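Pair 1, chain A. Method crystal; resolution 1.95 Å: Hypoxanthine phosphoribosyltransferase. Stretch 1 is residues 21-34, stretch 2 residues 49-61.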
# COMPACT_ATOMS: atom_id res chain seq x y z
N LYS A 21 12.98 -8.99 -10.66
CA LYS A 21 12.78 -7.80 -11.47
C LYS A 21 12.64 -6.53 -10.64
O LYS A 21 13.16 -5.49 -11.00
CB LYS A 21 11.56 -7.94 -12.38
CG LYS A 21 11.39 -6.76 -13.32
CD LYS A 21 12.59 -6.61 -14.23
CE LYS A 21 12.64 -7.73 -15.24
NZ LYS A 21 13.85 -7.64 -16.08
N VAL A 22 11.93 -6.63 -9.52
CA VAL A 22 11.76 -5.49 -8.65
C VAL A 22 13.12 -5.04 -8.15
O VAL A 22 13.40 -3.84 -8.13
CB VAL A 22 10.73 -5.80 -7.54
CG1 VAL A 22 10.61 -4.65 -6.56
CG2 VAL A 22 9.36 -6.06 -8.18
N LYS A 23 13.98 -5.98 -7.76
CA LYS A 23 15.33 -5.64 -7.29
C LYS A 23 16.11 -4.88 -8.38
O LYS A 23 16.85 -3.95 -8.10
CB LYS A 23 16.13 -6.91 -6.97
CG LYS A 23 15.70 -7.79 -5.80
CD LYS A 23 16.65 -8.97 -5.71
CE LYS A 23 16.13 -10.04 -4.78
NZ LYS A 23 17.00 -11.26 -4.74
N GLU A 24 15.96 -5.34 -9.60
CA GLU A 24 16.63 -4.72 -10.73
C GLU A 24 16.13 -3.30 -11.02
O GLU A 24 16.92 -2.41 -11.32
CB GLU A 24 16.47 -5.62 -11.95
CG GLU A 24 16.81 -4.95 -13.29
CD GLU A 24 16.78 -5.94 -14.43
OE1 GLU A 24 17.32 -5.59 -15.51
OE2 GLU A 24 16.22 -7.05 -14.26
N LEU A 25 14.82 -3.09 -10.92
CA LEU A 25 14.27 -1.75 -11.13
C LEU A 25 14.78 -0.80 -10.05
O LEU A 25 15.09 0.36 -10.33
CB LEU A 25 12.75 -1.78 -11.12
CG LEU A 25 12.11 -2.50 -12.30
CD1 LEU A 25 10.61 -2.53 -12.14
CD2 LEU A 25 12.50 -1.88 -13.64
N ALA A 26 14.89 -1.30 -8.83
CA ALA A 26 15.40 -0.48 -7.74
C ALA A 26 16.83 -0.07 -8.02
O ALA A 26 17.21 1.06 -7.73
CB ALA A 26 15.29 -1.22 -6.41
N LEU A 27 17.65 -0.96 -8.58
CA LEU A 27 19.03 -0.60 -8.91
C LEU A 27 19.06 0.50 -9.97
O LEU A 27 19.87 1.40 -9.90
CB LEU A 27 19.83 -1.83 -9.37
CG LEU A 27 20.18 -2.89 -8.31
CD1 LEU A 27 20.69 -4.17 -8.97
CD2 LEU A 27 21.20 -2.36 -7.29
N GLN A 28 18.19 0.40 -10.97
CA GLN A 28 18.14 1.41 -12.03
C GLN A 28 17.77 2.78 -11.45
O GLN A 28 18.37 3.79 -11.79
CB GLN A 28 17.13 0.99 -13.08
CG GLN A 28 17.47 -0.31 -13.78
CD GLN A 28 16.39 -0.75 -14.74
OE1 GLN A 28 15.52 0.03 -15.12
NE2 GLN A 28 16.43 -2.02 -15.14
N ILE A 29 16.82 2.79 -10.53
CA ILE A 29 16.42 4.01 -9.85
C ILE A 29 17.57 4.59 -9.01
O ILE A 29 17.86 5.78 -9.07
CB ILE A 29 15.18 3.76 -8.98
CG1 ILE A 29 13.99 3.48 -9.90
CG2 ILE A 29 14.92 4.94 -8.04
CD1 ILE A 29 12.78 2.95 -9.18
N GLU A 30 18.22 3.77 -8.20
CA GLU A 30 19.36 4.24 -7.40
C GLU A 30 20.43 4.89 -8.30
O GLU A 30 21.05 5.89 -7.94
CB GLU A 30 19.97 3.09 -6.62
CG GLU A 30 19.10 2.55 -5.49
CD GLU A 30 19.73 1.35 -4.77
OE1 GLU A 30 20.35 0.50 -5.44
OE2 GLU A 30 19.64 1.27 -3.54
N ARG A 31 20.69 4.31 -9.46
CA ARG A 31 21.69 4.86 -10.36
C ARG A 31 21.35 6.22 -10.88
O ARG A 31 22.22 7.06 -11.01
CB ARG A 31 21.81 3.95 -11.55
CG ARG A 31 22.70 4.39 -12.68
CD ARG A 31 22.58 3.33 -13.77
NE ARG A 31 21.17 3.21 -14.20
CZ ARG A 31 20.57 3.98 -15.11
NH1 ARG A 31 19.28 3.76 -15.40
NH2 ARG A 31 21.22 4.96 -15.72
N ASP A 32 20.09 6.42 -11.24
CA ASP A 32 19.65 7.69 -11.78
C ASP A 32 19.58 8.80 -10.75
O ASP A 32 19.51 9.95 -11.12
CB ASP A 32 18.28 7.54 -12.44
CG ASP A 32 18.33 6.73 -13.71
OD1 ASP A 32 19.42 6.62 -14.30
OD2 ASP A 32 17.28 6.19 -14.10
N PHE A 33 19.59 8.46 -9.46
CA PHE A 33 19.47 9.48 -8.42
C PHE A 33 20.52 9.34 -7.36
O PHE A 33 20.25 9.45 -6.16
CB PHE A 33 18.06 9.42 -7.80
CG PHE A 33 16.98 9.71 -8.79
CD1 PHE A 33 16.69 11.01 -9.14
CD2 PHE A 33 16.30 8.68 -9.42
CE1 PHE A 33 15.73 11.28 -10.08
CE2 PHE A 33 15.33 8.95 -10.37
CZ PHE A 33 15.05 10.25 -10.70
N GLU A 34 21.74 9.07 -7.83
CA GLU A 34 22.87 8.90 -6.96
C GLU A 34 23.04 10.13 -6.07
O GLU A 34 23.02 11.25 -6.54
CB GLU A 34 24.14 8.69 -7.78
CG GLU A 34 25.36 8.41 -6.93
CD GLU A 34 26.63 8.28 -7.74
OE1 GLU A 34 26.57 8.39 -8.98
OE2 GLU A 34 27.70 8.07 -7.14
N VAL A 49 1.40 -3.16 -3.69
CA VAL A 49 2.27 -4.30 -3.40
C VAL A 49 3.63 -4.06 -4.05
O VAL A 49 4.66 -4.19 -3.42
CB VAL A 49 1.66 -5.63 -3.87
CG1 VAL A 49 2.63 -6.77 -3.65
CG2 VAL A 49 0.35 -5.91 -3.13
N PHE A 50 3.60 -3.69 -5.32
CA PHE A 50 4.82 -3.36 -6.05
C PHE A 50 5.61 -2.26 -5.33
O PHE A 50 6.84 -2.35 -5.18
CB PHE A 50 4.41 -2.94 -7.44
CG PHE A 50 5.52 -2.45 -8.32
CD1 PHE A 50 6.73 -3.11 -8.38
CD2 PHE A 50 5.29 -1.40 -9.21
CE1 PHE A 50 7.73 -2.67 -9.23
CE2 PHE A 50 6.29 -0.96 -10.07
CZ PHE A 50 7.51 -1.60 -10.06
N ALA A 51 4.91 -1.25 -4.85
CA ALA A 51 5.56 -0.12 -4.18
C ALA A 51 6.21 -0.56 -2.90
O ALA A 51 7.34 -0.18 -2.63
CB ALA A 51 4.58 1.01 -3.91
N ALA A 52 5.48 -1.36 -2.12
CA ALA A 52 6.02 -1.86 -0.86
C ALA A 52 7.33 -2.63 -1.12
O ALA A 52 8.30 -2.44 -0.41
CB ALA A 52 5.01 -2.77 -0.16
N ASP A 53 7.36 -3.46 -2.16
CA ASP A 53 8.56 -4.24 -2.46
C ASP A 53 9.67 -3.40 -3.07
O ASP A 53 10.84 -3.54 -2.71
CB ASP A 53 8.25 -5.39 -3.42
CG ASP A 53 7.42 -6.50 -2.78
OD1 ASP A 53 7.22 -6.51 -1.54
OD2 ASP A 53 6.99 -7.37 -3.55
N LEU A 54 9.31 -2.51 -3.99
CA LEU A 54 10.30 -1.67 -4.65
C LEU A 54 11.07 -0.77 -3.68
O LEU A 54 12.31 -0.72 -3.71
CB LEU A 54 9.61 -0.78 -5.67
CG LEU A 54 10.51 0.14 -6.51
CD1 LEU A 54 11.34 -0.67 -7.48
CD2 LEU A 54 9.65 1.15 -7.26
N ILE A 55 10.35 -0.06 -2.83
CA ILE A 55 11.04 0.87 -1.94
C ILE A 55 11.98 0.23 -0.94
O ILE A 55 12.97 0.86 -0.52
CB ILE A 55 10.07 1.84 -1.23
CG1 ILE A 55 9.21 1.12 -0.19
CG2 ILE A 55 9.24 2.59 -2.28
CD1 ILE A 55 8.30 2.07 0.57
N ARG A 56 11.71 -1.01 -0.57
CA ARG A 56 12.56 -1.73 0.37
C ARG A 56 13.93 -2.10 -0.20
O ARG A 56 14.82 -2.48 0.55
CB ARG A 56 11.83 -2.93 0.96
CG ARG A 56 10.83 -2.51 2.02
CD ARG A 56 10.15 -3.68 2.66
NE ARG A 56 9.16 -4.26 1.78
CZ ARG A 56 8.38 -5.29 2.08
NH1 ARG A 56 8.49 -5.90 3.26
NH2 ARG A 56 7.48 -5.71 1.19
N HIS A 57 14.08 -2.00 -1.51
CA HIS A 57 15.36 -2.24 -2.17
C HIS A 57 16.06 -0.94 -2.51
O HIS A 57 17.21 -0.97 -2.92
CB HIS A 57 15.18 -3.07 -3.44
CG HIS A 57 14.86 -4.50 -3.17
ND1 HIS A 57 13.63 -5.06 -3.42
CD2 HIS A 57 15.60 -5.48 -2.59
CE1 HIS A 57 13.63 -6.33 -3.04
NE2 HIS A 57 14.82 -6.60 -2.53
N ILE A 58 15.39 0.19 -2.33
CA ILE A 58 16.02 1.48 -2.61
C ILE A 58 16.68 1.98 -1.33
O ILE A 58 16.02 2.18 -0.31
CB ILE A 58 15.00 2.50 -3.14
CG1 ILE A 58 14.48 2.03 -4.50
CG2 ILE A 58 15.64 3.88 -3.28
CD1 ILE A 58 13.28 2.82 -5.00
N LYS A 59 17.97 2.24 -1.41
CA LYS A 59 18.71 2.68 -0.23
C LYS A 59 18.69 4.18 -0.03
O LYS A 59 18.96 4.63 1.07
CB LYS A 59 20.17 2.15 -0.17
CG LYS A 59 20.39 0.66 0.21
CD LYS A 59 20.41 -0.29 -0.98
CE LYS A 59 21.74 -0.12 -1.69
NZ LYS A 59 21.78 -0.89 -2.96
N ASN A 60 18.39 4.94 -1.07
CA ASN A 60 18.28 6.39 -0.93
C ASN A 60 17.21 6.73 0.10
O ASN A 60 16.36 5.88 0.45
CB ASN A 60 17.82 7.05 -2.24
CG ASN A 60 18.73 6.77 -3.42
OD1 ASN A 60 18.94 5.61 -3.78
ND2 ASN A 60 19.19 7.82 -4.09
N ASP A 61 17.25 7.97 0.61
CA ASP A 61 16.19 8.45 1.51
C ASP A 61 14.93 8.53 0.67
O ASP A 61 14.88 9.30 -0.28
CB ASP A 61 16.40 9.88 2.06
CG ASP A 61 17.27 9.90 3.30
OD1 ASP A 61 17.60 8.82 3.83
OD2 ASP A 61 17.60 11.02 3.76
O HOH W 1 19.11 -1.89 -4.78
O HOH W 2 21.40 5.96 -5.49

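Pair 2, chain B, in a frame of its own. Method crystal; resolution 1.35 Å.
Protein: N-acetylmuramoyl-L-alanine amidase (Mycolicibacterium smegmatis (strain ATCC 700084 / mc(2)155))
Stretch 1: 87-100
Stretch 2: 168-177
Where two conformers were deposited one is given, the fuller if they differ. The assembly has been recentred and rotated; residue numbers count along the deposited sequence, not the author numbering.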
# COMPACT_ATOMS: atom_id res chain seq x y z
N CYS B 87 -2.20 3.35 14.68
CA CYS B 87 -1.93 4.66 14.10
C CYS B 87 -0.87 4.56 12.99
O CYS B 87 -0.12 3.58 12.89
CB CYS B 87 -1.41 5.62 15.16
SG CYS B 87 -2.53 5.88 16.55
N VAL B 88 -0.79 5.62 12.18
CA VAL B 88 0.10 5.60 11.02
C VAL B 88 1.56 5.51 11.44
O VAL B 88 2.37 4.87 10.75
CB VAL B 88 -0.18 6.78 10.07
CG1 VAL B 88 -1.54 6.62 9.39
CG2 VAL B 88 -0.09 8.10 10.80
N ASP B 89 1.94 6.13 12.56
CA ASP B 89 3.31 5.98 13.03
C ASP B 89 3.56 4.58 13.57
O ASP B 89 4.64 4.00 13.35
CB ASP B 89 3.67 7.06 14.06
CG ASP B 89 2.83 6.99 15.33
OD1 ASP B 89 1.66 6.54 15.28
OD2 ASP B 89 3.33 7.42 16.39
N GLU B 90 2.56 4.00 14.24
CA GLU B 90 2.67 2.64 14.76
C GLU B 90 2.82 1.62 13.63
O GLU B 90 3.55 0.63 13.78
CB GLU B 90 1.46 2.31 15.64
CG GLU B 90 1.39 3.15 16.92
CD GLU B 90 0.12 2.91 17.75
OE1 GLU B 90 -0.94 2.56 17.19
OE2 GLU B 90 0.19 3.09 18.98
N ARG B 91 2.12 1.82 12.51
CA ARG B 91 2.28 0.90 11.38
C ARG B 91 3.71 0.92 10.84
O ARG B 91 4.25 -0.13 10.46
CB ARG B 91 1.25 1.20 10.30
CG ARG B 91 -0.19 0.99 10.77
CD ARG B 91 -1.19 1.46 9.74
NE ARG B 91 -2.55 1.36 10.26
CZ ARG B 91 -3.57 0.74 9.65
NH1 ARG B 91 -3.41 0.16 8.47
NH2 ARG B 91 -4.77 0.71 10.24
N ALA B 92 4.34 2.10 10.79
CA ALA B 92 5.75 2.14 10.41
C ALA B 92 6.63 1.46 11.45
O ALA B 92 7.56 0.72 11.10
CB ALA B 92 6.21 3.58 10.16
N ALA B 93 6.34 1.68 12.74
CA ALA B 93 7.13 1.03 13.80
C ALA B 93 7.01 -0.49 13.74
O ALA B 93 8.01 -1.21 13.91
CB ALA B 93 6.71 1.56 15.17
N MET B 94 5.80 -1.00 13.49
CA MET B 94 5.62 -2.45 13.34
C MET B 94 6.44 -2.98 12.17
O MET B 94 7.09 -4.02 12.28
CB MET B 94 4.15 -2.76 13.11
CG MET B 94 3.27 -2.50 14.32
SD MET B 94 1.52 -2.67 13.85
CE MET B 94 1.39 -4.46 13.69
N ALA B 95 6.43 -2.26 11.04
CA ALA B 95 7.23 -2.69 9.90
C ALA B 95 8.71 -2.69 10.26
O ALA B 95 9.42 -3.67 10.00
CB ALA B 95 6.99 -1.76 8.71
N ASN B 96 9.19 -1.62 10.88
CA ASN B 96 10.61 -1.50 11.19
C ASN B 96 11.06 -2.57 12.18
O ASN B 96 12.19 -3.08 12.08
CB ASN B 96 10.94 -0.10 11.72
CG ASN B 96 10.89 0.96 10.63
OD1 ASN B 96 11.15 0.67 9.46
ND2 ASN B 96 10.56 2.19 11.01
N SER B 97 10.20 -2.93 13.15
CA SER B 97 10.56 -3.96 14.12
C SER B 97 10.84 -5.30 13.45
O SER B 97 11.56 -6.14 14.01
CB SER B 97 9.42 -4.16 15.13
OG SER B 97 9.18 -2.98 15.88
N LEU B 98 10.27 -5.52 12.28
CA LEU B 98 10.44 -6.77 11.57
C LEU B 98 11.67 -6.77 10.67
O LEU B 98 12.05 -7.84 10.18
CB LEU B 98 9.17 -7.06 10.76
CG LEU B 98 8.99 -8.43 10.13
CD1 LEU B 98 9.12 -9.54 11.17
CD2 LEU B 98 7.62 -8.48 9.46
N ARG B 99 12.31 -5.62 10.46
CA ARG B 99 13.44 -5.46 9.55
C ARG B 99 13.18 -6.21 8.24
O ARG B 99 13.98 -7.07 7.84
CB ARG B 99 14.75 -5.91 10.20
CG ARG B 99 14.93 -5.42 11.64
CD ARG B 99 16.30 -5.79 12.18
NE ARG B 99 17.32 -5.05 11.46
CZ ARG B 99 17.83 -3.88 11.85
NH1 ARG B 99 17.46 -3.33 13.00
NH2 ARG B 99 18.73 -3.27 11.10
N PRO B 100 12.07 -5.93 7.57
CA PRO B 100 11.68 -6.74 6.42
C PRO B 100 12.49 -6.40 5.18
O PRO B 100 13.18 -5.38 5.10
CB PRO B 100 10.21 -6.32 6.21
CG PRO B 100 10.18 -4.91 6.66
CD PRO B 100 11.16 -4.80 7.80
N ILE B 168 3.46 11.26 3.70
CA ILE B 168 2.93 9.98 4.17
C ILE B 168 3.81 9.50 5.32
O ILE B 168 4.97 9.12 5.11
CB ILE B 168 2.88 8.93 3.06
CG1 ILE B 168 2.12 9.44 1.82
CG2 ILE B 168 2.27 7.61 3.60
CD1 ILE B 168 0.71 9.90 2.10
N ALA B 169 3.26 9.47 6.54
CA ALA B 169 4.04 9.09 7.72
C ALA B 169 4.63 7.68 7.58
O ALA B 169 5.78 7.45 7.94
CB ALA B 169 3.19 9.21 8.98
N GLY B 170 3.84 6.73 7.07
CA GLY B 170 4.33 5.37 6.96
C GLY B 170 5.53 5.24 6.04
O GLY B 170 6.43 4.43 6.28
N LEU B 171 5.56 6.04 4.96
CA LEU B 171 6.71 6.07 4.07
C LEU B 171 7.88 6.84 4.68
O LEU B 171 9.02 6.38 4.63
CB LEU B 171 6.30 6.69 2.73
CG LEU B 171 5.35 5.82 1.88
CD1 LEU B 171 4.90 6.61 0.66
CD2 LEU B 171 5.98 4.51 1.45
N ASN B 172 7.60 8.00 5.28
CA ASN B 172 8.68 8.80 5.86
C ASN B 172 9.42 8.02 6.94
O ASN B 172 10.64 8.17 7.10
CB ASN B 172 8.12 10.07 6.49
CG ASN B 172 7.49 11.00 5.48
OD1 ASN B 172 7.79 10.95 4.29
ND2 ASN B 172 6.65 11.90 5.97
N LEU B 173 8.70 7.23 7.71
CA LEU B 173 9.29 6.60 8.89
C LEU B 173 9.91 5.24 8.61
O LEU B 173 10.60 4.70 9.48
CB LEU B 173 8.25 6.50 10.01
CG LEU B 173 7.76 7.83 10.60
CD1 LEU B 173 6.48 7.65 11.41
CD2 LEU B 173 8.86 8.45 11.47
N ALA B 174 9.69 4.68 7.42
CA ALA B 174 10.23 3.36 7.10
C ALA B 174 11.75 3.41 6.98
O ALA B 174 12.31 4.33 6.38
CB ALA B 174 9.64 2.84 5.79
N GLN B 175 12.40 2.38 7.52
CA GLN B 175 13.85 2.22 7.45
C GLN B 175 14.26 1.04 6.59
O GLN B 175 15.44 0.68 6.57
CB GLN B 175 14.42 2.12 8.87
CG GLN B 175 14.07 3.32 9.75
CD GLN B 175 14.55 3.15 11.18
OE1 GLN B 175 15.29 2.22 11.49
NE2 GLN B 175 14.12 4.05 12.06
N PHE B 176 13.31 0.45 5.87
CA PHE B 176 13.47 -0.70 5.00
C PHE B 176 12.64 -0.42 3.75
O PHE B 176 11.82 0.50 3.76
CB PHE B 176 12.99 -1.97 5.73
CG PHE B 176 13.77 -2.20 6.99
CD1 PHE B 176 13.37 -1.63 8.19
CD2 PHE B 176 14.97 -2.88 6.95
CE1 PHE B 176 14.14 -1.77 9.33
CE2 PHE B 176 15.74 -3.03 8.09
CZ PHE B 176 15.33 -2.48 9.28
N PRO B 177 12.87 -1.14 2.66
CA PRO B 177 12.23 -0.77 1.39
C PRO B 177 10.71 -0.77 1.53
O PRO B 177 10.12 -1.71 2.07
CB PRO B 177 12.71 -1.86 0.42
CG PRO B 177 14.02 -2.29 0.98
CD PRO B 177 13.84 -2.24 2.48

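The sharpest difference lies at one matched position, A:Leu54 in pair 1 and B:Gly170 in pair 2. A:Leu54 is a knob whose side chain sits among A:Val22, A:Leu25, A:Ala26 and A:Ile29. B:Gly170 has no side chain, so pair 2 has no such knob. B:Ala92 CA is 4.9 Å from B:Gly170 CA. The matching distance in pair 1, A:Ala26 CA to A:Leu54 CA, is 6.1 Å.

The shared frame is a helix packed against a shorter helical segment that runs on into a loop. Fourteen central residues superpose with an RMSD of 0.8 Å. The helix axes cross at -61° in pair 1 and -38° in pair 2. Their closest approach is 9.2 Å and 8.2 Å respectively. Pair 1 buries 678 Å² and pair 2 buries 542 Å².

A:Ala26 and B:Ala92 match almost exactly. Both point toward the other stretch, and both are closely approached by it. A:Ala26 CB lies 3.5 Å from A:His57 CB. B:Ala92 CB lies 3.6 Å from B:Leu173 CB, and B:Leu173 is the counterpart of A:His57. The first carbon of the partner side chain thus packs on alanine in both pairs, whether that side chain is polar or apolar. The A:His57 ring also receives A:Lys23 CG over one face, 3.6 Å from A:His57 NE2. At the matching position, B:Asp89 CB is 3.9 Å from B:Leu173 CD1.

A:Val22 and B:Val88 also match, but their surroundings differ. A:Val22 CG1 reaches A:Leu54 CA at 3.6 Å, and A:Val22 CG2 meets the edge of the A:Phe50 ring, 3.9 Å from CE1. In pair 2, B:Val88 CG2 packs on B:Ala169 CB at 3.9 Å. Farther along, A:Ile29 touches A:Leu54 and A:Ile58. Its counterpart B:Ala95 points toward the other stretch but makes no contact with it.

A:Glu30 and B:Asn96 fill the same polar site, with side-chain centres 0.4 Å apart. Each accepts a hydrogen bond from the backbone of the loop. A:Lys59 N donates to A:Glu30 OE2 at 2.9 Å, and B:Gln175 N donates to B:Asn96 OD1 at 2.9 Å. The amide of B:Asn96 can also donate, and ND2 bonds B:Leu173 O at 2.9 Å. The carboxylate of A:Glu30 reaches the matching carbonyl through water 1, which donates to A:Glu30 OE1 and A:His57 O, each at 2.8 Å. A:Glu30 also forms a salt bridge, A:Lys59 NZ to A:Glu30 OE2 at 3.1 Å.

The loop ends differ in chemistry. A:Asn60 ND2 makes a weak hydrogen bond to A:Phe33 O at 2.8 Å. Its counterpart B:Phe176 offers a ring face instead. B:Arg99 CA lies over that face, 3.5 Å from B:Phe176 CZ, and B:Pro100 CD is 3.8 Å from B:Phe176 CG. B:Phe176 has the largest covered area of any residue in pair 2.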